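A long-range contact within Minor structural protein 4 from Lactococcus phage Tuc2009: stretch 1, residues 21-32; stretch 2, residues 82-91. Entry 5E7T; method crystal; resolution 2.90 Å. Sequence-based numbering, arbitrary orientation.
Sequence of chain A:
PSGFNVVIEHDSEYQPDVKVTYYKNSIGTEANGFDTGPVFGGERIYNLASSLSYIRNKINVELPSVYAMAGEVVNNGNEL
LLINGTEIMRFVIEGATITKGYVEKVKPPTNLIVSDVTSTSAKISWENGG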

ATOM      1  N   THR A  21     -24.795 -20.517  -9.017  1.00 56.38           N
ATOM      2  CA  THR A  21     -25.591 -19.893 -10.066  1.00 55.93           C
ATOM      3  C   THR A  21     -26.017 -20.966 -11.076  1.00 60.11           C
ATOM      4  O   THR A  21     -25.377 -22.024 -11.200  1.00 60.10           O
ATOM      5  CB  THR A  21     -24.893 -18.717 -10.789  1.00 58.92           C
ATOM      6  OG1 THR A  21     -23.649 -19.138 -11.347  1.00 52.99           O
ATOM      7  CG2 THR A  21     -24.741 -17.491  -9.929  1.00 58.01           C
ATOM      8  N   TYR A  22     -27.096 -20.671 -11.794  1.00 55.33           N
ATOM      9  CA  TYR A  22     -27.670 -21.500 -12.833  1.00 55.19           C
ATOM     10  C   TYR A  22     -27.954 -20.604 -14.055  1.00 59.99           C
ATOM     11  O   TYR A  22     -28.454 -19.485 -13.914  1.00 60.77           O
ATOM     12  CB  TYR A  22     -28.968 -22.177 -12.325  1.00 56.20           C
ATOM     13  CG  TYR A  22     -29.749 -22.873 -13.428  1.00 56.75           C
ATOM     14  CD1 TYR A  22     -30.675 -22.177 -14.202  1.00 59.37           C
ATOM     15  CD2 TYR A  22     -29.564 -24.227 -13.694  1.00 56.33           C
ATOM     16  CE1 TYR A  22     -31.379 -22.804 -15.231  1.00 60.49           C
ATOM     17  CE2 TYR A  22     -30.276 -24.869 -14.705  1.00 57.45           C
ATOM     18  CZ  TYR A  22     -31.168 -24.150 -15.484  1.00 64.57           C
ATOM     19  OH  TYR A  22     -31.859 -24.763 -16.500  1.00 63.57           O
ATOM     20  N   TYR A  23     -27.678 -21.119 -15.250  1.00 55.00           N
ATOM     21  CA  TYR A  23     -27.908 -20.407 -16.505  1.00 53.90           C
ATOM     22  C   TYR A  23     -27.906 -21.344 -17.709  1.00 59.15           C
ATOM     23  O   TYR A  23     -27.198 -22.362 -17.719  1.00 59.19           O
ATOM     24  CB  TYR A  23     -26.920 -19.249 -16.699  1.00 53.33           C
ATOM     25  CG  TYR A  23     -25.469 -19.630 -16.529  1.00 52.48           C
ATOM     26  CD1 TYR A  23     -24.844 -19.536 -15.291  1.00 51.97           C
ATOM     27  CD2 TYR A  23     -24.712 -20.061 -17.612  1.00 53.88           C
ATOM     28  CE1 TYR A  23     -23.514 -19.908 -15.126  1.00 50.59           C
ATOM     29  CE2 TYR A  23     -23.378 -20.434 -17.456  1.00 54.47           C
ATOM     30  CZ  TYR A  23     -22.776 -20.331 -16.216  1.00 57.65           C
ATOM     31  OH  TYR A  23     -21.452 -20.665 -16.074  1.00 57.96           O
ATOM     32  N   LYS A  24     -28.729 -20.995 -18.710  1.00 55.56           N
ATOM     33  CA  LYS A  24     -28.906 -21.734 -19.947  1.00 55.27           C
ATOM     34  C   LYS A  24     -28.244 -21.013 -21.111  1.00 61.83           C
ATOM     35  O   LYS A  24     -28.296 -19.784 -21.191  1.00 60.30           O
ATOM     36  CB  LYS A  24     -30.400 -21.807 -20.256  1.00 56.32           C
ATOM     37  CG  LYS A  24     -31.056 -23.084 -19.833  1.00 52.19           C
ATOM     38  CD  LYS A  24     -32.556 -22.948 -19.704  1.00 54.36           C
ATOM     39  CE  LYS A  24     -33.330 -22.881 -20.987  1.00 62.72           C
ATOM     40  NZ  LYS A  24     -34.608 -23.632 -20.876  1.00 76.87           N
ATOM     41  N   ASN A  25     -27.722 -21.788 -22.072  1.00 61.64           N
ATOM     42  CA  ASN A  25     -27.177 -21.323 -23.361  1.00 62.17           C
ATOM     43  C   ASN A  25     -25.993 -20.339 -23.285  1.00 67.95           C
ATOM     44  O   ASN A  25     -25.808 -19.528 -24.207  1.00 68.93           O
ATOM     45  CB  ASN A  25     -28.280 -20.753 -24.273  1.00 58.82           C
ATOM     46  CG  ASN A  25     -29.250 -21.794 -24.741  1.00 66.00           C
ATOM     47  OD1 ASN A  25     -28.891 -22.742 -25.441  1.00 62.85           O
ATOM     48  ND2 ASN A  25     -30.502 -21.624 -24.385  1.00 53.47           N
ATOM     49  N   SER A  26     -25.123 -20.503 -22.268  1.00 63.70           N
ATOM     50  CA  SER A  26     -23.842 -19.790 -22.167  1.00 62.24           C
ATOM     51  C   SER A  26     -22.965 -20.274 -23.374  1.00 66.24           C
ATOM     52  O   SER A  26     -23.324 -21.268 -24.006  1.00 67.08           O
ATOM     53  CB  SER A  26     -23.154 -20.149 -20.858  1.00 64.40           C
ATOM     54  OG  SER A  26     -23.176 -21.552 -20.641  1.00 72.61           O
ATOM     55  N   ILE A  27     -21.859 -19.578 -23.710  1.00 61.34           N
ATOM     56  CA  ILE A  27     -21.033 -19.921 -24.880  1.00 60.38           C
ATOM     57  C   ILE A  27     -20.523 -21.359 -24.817  1.00 63.81           C
ATOM     58  O   ILE A  27     -19.907 -21.740 -23.833  1.00 63.93           O
ATOM     59  CB  ILE A  27     -19.893 -18.892 -25.182  1.00 62.13           C
ATOM     60  CG1 ILE A  27     -18.996 -18.593 -23.967  1.00 59.84           C
ATOM     61  CG2 ILE A  27     -20.484 -17.603 -25.770  1.00 63.84           C
ATOM     62  CD1 ILE A  27     -17.585 -18.480 -24.292  1.00 55.86           C
ATOM     63  N   GLY A  28     -20.847 -22.151 -25.834  1.00 60.80           N
ATOM     64  CA  GLY A  28     -20.389 -23.535 -25.922  1.00 61.85           C
ATOM     65  C   GLY A  28     -21.382 -24.610 -25.534  1.00 66.81           C
ATOM     66  O   GLY A  28     -21.095 -25.802 -25.725  1.00 69.54           O
ATOM     67  N   THR A  29     -22.563 -24.197 -25.006  1.00 59.52           N
ATOM     68  CA  THR A  29     -23.657 -25.082 -24.591  1.00 58.56           C
ATOM     69  C   THR A  29     -24.905 -25.031 -25.505  1.00 63.30           C
ATOM     70  O   THR A  29     -25.831 -25.834 -25.341  1.00 63.92           O
ATOM     71  CB  THR A  29     -24.030 -24.836 -23.160  1.00 61.37           C
ATOM     72  OG1 THR A  29     -24.655 -23.566 -23.093  1.00 65.12           O
ATOM     73  CG2 THR A  29     -22.842 -24.903 -22.228  1.00 56.38           C
ATOM     74  N   GLU A  30     -24.916 -24.112 -26.483  1.00 59.79           N
ATOM     75  CA  GLU A  30     -26.016 -23.974 -27.439  1.00 59.24           C
ATOM     76  C   GLU A  30     -26.142 -25.271 -28.230  1.00 64.51           C
ATOM     77  O   GLU A  30     -25.120 -25.872 -28.590  1.00 64.97           O
ATOM     78  CB  GLU A  30     -25.800 -22.782 -28.380  1.00 59.39           C
ATOM     79  CG  GLU A  30     -25.450 -21.481 -27.688  1.00 61.77           C
ATOM     80  CD  GLU A  30     -23.972 -21.143 -27.682  1.00 78.71           C
ATOM     81  OE1 GLU A  30     -23.135 -22.063 -27.511  1.00 70.75           O
ATOM     82  OE2 GLU A  30     -23.655 -19.943 -27.841  1.00 72.58           O
ATOM     83  N   ALA A  31     -27.397 -25.717 -28.447  1.00 61.37           N
ATOM     84  CA  ALA A  31     -27.717 -26.981 -29.106  1.00 61.71           C
ATOM     85  C   ALA A  31     -27.233 -27.074 -30.545  1.00 67.97           C
ATOM     86  O   ALA A  31     -26.624 -28.082 -30.897  1.00 68.34           O
ATOM     87  CB  ALA A  31     -29.201 -27.280 -29.008  1.00 62.76           C
ATOM     88  N   ASN A  32     -27.450 -26.021 -31.360  1.00 65.90           N
ATOM     89  CA  ASN A  32     -27.047 -26.001 -32.771  1.00 66.18           C
ATOM     90  C   ASN A  32     -25.640 -25.416 -33.034  1.00 69.32           C
ATOM     91  O   ASN A  32     -25.324 -25.085 -34.176  1.00 70.63           O
ATOM     92  CB  ASN A  32     -28.094 -25.289 -33.619  1.00 64.79           C
ATOM     93  CG  ASN A  32     -29.453 -25.914 -33.604  1.00 88.97           C
ATOM     94  OD1 ASN A  32     -29.607 -27.137 -33.621  1.00 75.69           O
ATOM     95  ND2 ASN A  32     -30.474 -25.068 -33.617  1.00 91.49           N
TER
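Stretch 2 (82-91) LINGTEIMRF

Stretch 2 is a β-hairpin: strand 82-84 turns through a type II' turn from Asn84 to Glu87, with Gly85 at positive phi (65°), and returns as strand 87-91. The returning strand lies antiparallel to strand 21-24, their N-to-C directions 156° apart and their axes 4.7 Å apart at closest approach. Thr21 pairs with Arg90, Tyr22 with Met89, Tyr23 with Ile88 and Lys24 with Glu87, at CA-CA distances of 5.2, 4.5, 5.5 and 4.6 Å.

Backbone hydrogen bonds fix this register. Thr21 N donates to Arg90 O (3.0 Å) and Arg90 N to Thr21 O (2.8 Å); two residues on, Tyr23 N reaches Ile88 O (3.0 Å) and Ile88 N reaches Tyr23 O (2.9 Å). Beyond the strand, Asn25 N continues the ladder to Thr86 O (2.9 Å). The intervening non-hydrogen-bonded pairs bring CA atoms close to carbonyls, as in the CA-H...O contact of Tyr22 CA with Ile88 O (3.3 Å).

Side chains alternate between the two faces. On one, Tyr22 OH donates to Glu87 OE2 (2.7 Å), which lies at the ring edge, while Tyr22 CD2 packs against Met89 CE (3.9 Å). On the other, Ile88 lies over one face of the Tyr23 ring, with Tyr23 CZ 3.5 Å from Ile88 CG2.

Past the strand, stretch 1 bends through a type II turn from Ser26 to Thr29, bringing Thr29 back against the hairpin: its CG2 lies 3.7 Å from Ile88 CD1 and 4.0 Å from Ile83 CG2. Thr86 OG1 donates to Asn25 OD1 (2.9 Å). Water 2 joins these segments: it accepts from Ser26 OG (2.7 Å) and lies within hydrogen-bonding distance of Thr86 O (2.7 Å), Tyr23 O (3.1 Å) and Thr29 OG1 (3.1 Å), to at most two of which it can donate at a time. The contact buries 698 Å², both sides summed.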

ATOM      1  N   LEU A  82     -21.425 -27.964 -13.703  1.00 60.60           N
ATOM      2  CA  LEU A  82     -22.211 -29.180 -13.899  1.00 61.94           C
ATOM      3  C   LEU A  82     -22.988 -28.903 -15.196  1.00 64.50           C
ATOM      4  O   LEU A  82     -23.919 -28.106 -15.188  1.00 64.05           O
ATOM      5  CB  LEU A  82     -23.103 -29.471 -12.652  1.00 62.50           C
ATOM      6  CG  LEU A  82     -24.110 -30.648 -12.654  1.00 69.04           C
ATOM      7  CD1 LEU A  82     -23.495 -31.965 -13.147  1.00 70.79           C
ATOM      8  CD2 LEU A  82     -24.649 -30.877 -11.276  1.00 70.76           C
ATOM      9  N   ILE A  83     -22.483 -29.431 -16.336  1.00 59.71           N
ATOM     10  CA  ILE A  83     -23.041 -29.171 -17.664  1.00 59.08           C
ATOM     11  C   ILE A  83     -23.960 -30.276 -18.103  1.00 65.26           C
ATOM     12  O   ILE A  83     -23.489 -31.401 -18.263  1.00 68.35           O
ATOM     13  CB  ILE A  83     -21.941 -28.910 -18.742  1.00 61.31           C
ATOM     14  CG1 ILE A  83     -20.737 -28.107 -18.180  1.00 60.16           C
ATOM     15  CG2 ILE A  83     -22.554 -28.228 -19.965  1.00 61.94           C
ATOM     16  CD1 ILE A  83     -19.611 -27.803 -19.173  1.00 58.51           C
ATOM     17  N   ASN A  84     -25.252 -29.962 -18.338  1.00 60.02           N
ATOM     18  CA  ASN A  84     -26.259 -30.902 -18.838  1.00 60.97           C
ATOM     19  C   ASN A  84     -26.890 -30.286 -20.075  1.00 66.36           C
ATOM     20  O   ASN A  84     -27.816 -29.477 -19.985  1.00 66.89           O
ATOM     21  CB  ASN A  84     -27.307 -31.242 -17.770  1.00 63.32           C
ATOM     22  CG  ASN A  84     -28.473 -32.077 -18.260  1.00 92.81           C
ATOM     23  OD1 ASN A  84     -28.332 -33.021 -19.054  1.00 86.77           O
ATOM     24  ND2 ASN A  84     -29.659 -31.729 -17.792  1.00 88.78           N
ATOM     25  N   GLY A  85     -26.322 -30.619 -21.224  1.00 63.00           N
ATOM     26  CA  GLY A  85     -26.748 -30.068 -22.496  1.00 62.63           C
ATOM     27  C   GLY A  85     -26.485 -28.579 -22.570  1.00 66.76           C
ATOM     28  O   GLY A  85     -25.328 -28.129 -22.645  1.00 66.51           O
ATOM     29  N   THR A  86     -27.589 -27.830 -22.448  1.00 62.34           N
ATOM     30  CA  THR A  86     -27.777 -26.380 -22.536  1.00 59.89           C
ATOM     31  C   THR A  86     -27.671 -25.697 -21.159  1.00 64.45           C
ATOM     32  O   THR A  86     -27.426 -24.487 -21.088  1.00 64.17           O
ATOM     33  CB  THR A  86     -29.184 -26.218 -23.152  1.00 60.67           C
ATOM     34  OG1 THR A  86     -29.128 -25.440 -24.334  1.00 68.29           O
ATOM     35  CG2 THR A  86     -30.231 -25.693 -22.192  1.00 48.45           C
ATOM     36  N   GLU A  87     -27.916 -26.481 -20.072  1.00 60.00           N
ATOM     37  CA  GLU A  87     -27.973 -26.042 -18.683  1.00 57.23           C
ATOM     38  C   GLU A  87     -26.655 -26.142 -18.014  1.00 61.50           C
ATOM     39  O   GLU A  87     -25.979 -27.156 -18.143  1.00 61.41           O
ATOM     40  CB  GLU A  87     -28.932 -26.925 -17.887  1.00 58.62           C
ATOM     41  CG  GLU A  87     -30.388 -26.816 -18.254  1.00 64.16           C
ATOM     42  CD  GLU A  87     -31.207 -27.824 -17.482  1.00 93.92           C
ATOM     43  OE1 GLU A  87     -31.274 -28.990 -17.929  1.00 96.21           O
ATOM     44  OE2 GLU A  87     -31.701 -27.476 -16.385  1.00 93.52           O
ATOM     45  N   ILE A  88     -26.321 -25.126 -17.221  1.00 59.21           N
ATOM     46  CA  ILE A  88     -25.116 -25.095 -16.411  1.00 58.53           C
ATOM     47  C   ILE A  88     -25.429 -24.660 -15.007  1.00 63.96           C
ATOM     48  O   ILE A  88     -26.170 -23.705 -14.790  1.00 63.04           O
ATOM     49  CB  ILE A  88     -23.947 -24.290 -17.039  1.00 60.26           C
ATOM     50  CG1 ILE A  88     -23.196 -25.191 -17.990  1.00 60.64           C
ATOM     51  CG2 ILE A  88     -22.972 -23.779 -15.967  1.00 60.12           C
ATOM     52  CD1 ILE A  88     -22.178 -24.599 -18.619  1.00 67.99           C
ATOM     53  N   MET A  89     -24.853 -25.381 -14.058  1.00 62.68           N
ATOM     54  CA  MET A  89     -24.906 -25.053 -12.655  1.00 62.95           C
ATOM     55  C   MET A  89     -23.456 -24.813 -12.307  1.00 65.39           C
ATOM     56  O   MET A  89     -22.605 -25.689 -12.523  1.00 65.73           O
ATOM     57  CB  MET A  89     -25.510 -26.176 -11.853  1.00 66.56           C
ATOM     58  CG  MET A  89     -26.147 -25.686 -10.630  1.00 71.63           C
ATOM     59  SD  MET A  89     -27.140 -26.986  -9.921  1.00 79.01           S
ATOM     60  CE  MET A  89     -28.604 -26.925 -11.038  1.00 76.84           C
ATOM     61  N   ARG A  90     -23.166 -23.575 -11.901  1.00 59.16           N
ATOM     62  CA  ARG A  90     -21.829 -23.087 -11.629  1.00 57.45           C
ATOM     63  C   ARG A  90     -21.623 -22.942 -10.116  1.00 63.10           C
ATOM     64  O   ARG A  90     -22.477 -22.365  -9.439  1.00 64.44           O
ATOM     65  CB  ARG A  90     -21.668 -21.742 -12.347  1.00 53.84           C
ATOM     66  CG  ARG A  90     -20.252 -21.246 -12.392  1.00 58.65           C
ATOM     67  CD  ARG A  90     -20.182 -19.745 -12.535  1.00 62.88           C
ATOM     68  NE  ARG A  90     -18.786 -19.335 -12.576  1.00 66.48           N
ATOM     69  CZ  ARG A  90     -18.347 -18.094 -12.421  1.00 71.67           C
ATOM     70  NH1 ARG A  90     -19.193 -17.113 -12.180  1.00 44.62           N
ATOM     71  NH2 ARG A  90     -17.046 -17.835 -12.466  1.00 70.16           N
ATOM     72  N   PHE A  91     -20.491 -23.464  -9.592  1.00 58.05           N
ATOM     73  CA  PHE A  91     -20.121 -23.435  -8.170  1.00 55.85           C
ATOM     74  C   PHE A  91     -18.811 -22.683  -8.036  1.00 58.26           C
ATOM     75  O   PHE A  91     -17.808 -23.130  -8.561  1.00 57.72           O
ATOM     76  CB  PHE A  91     -19.972 -24.873  -7.634  1.00 57.11           C
ATOM     77  CG  PHE A  91     -21.232 -25.711  -7.731  1.00 58.81           C
ATOM     78  CD1 PHE A  91     -21.634 -26.262  -8.948  1.00 60.74           C
ATOM     79  CD2 PHE A  91     -22.012 -25.957  -6.606  1.00 60.55           C
ATOM     80  CE1 PHE A  91     -22.805 -27.017  -9.039  1.00 61.81           C
ATOM     81  CE2 PHE A  91     -23.187 -26.713  -6.701  1.00 63.36           C
ATOM     82  CZ  PHE A  91     -23.569 -27.240  -7.916  1.00 61.42           C
TER
HETATM   83  O   HOH W   1     -21.723 -19.267  -9.247  1.00 58.96           O
HETATM   84  O   HOH W   2     -25.509 -22.861 -20.210  1.00 58.14           O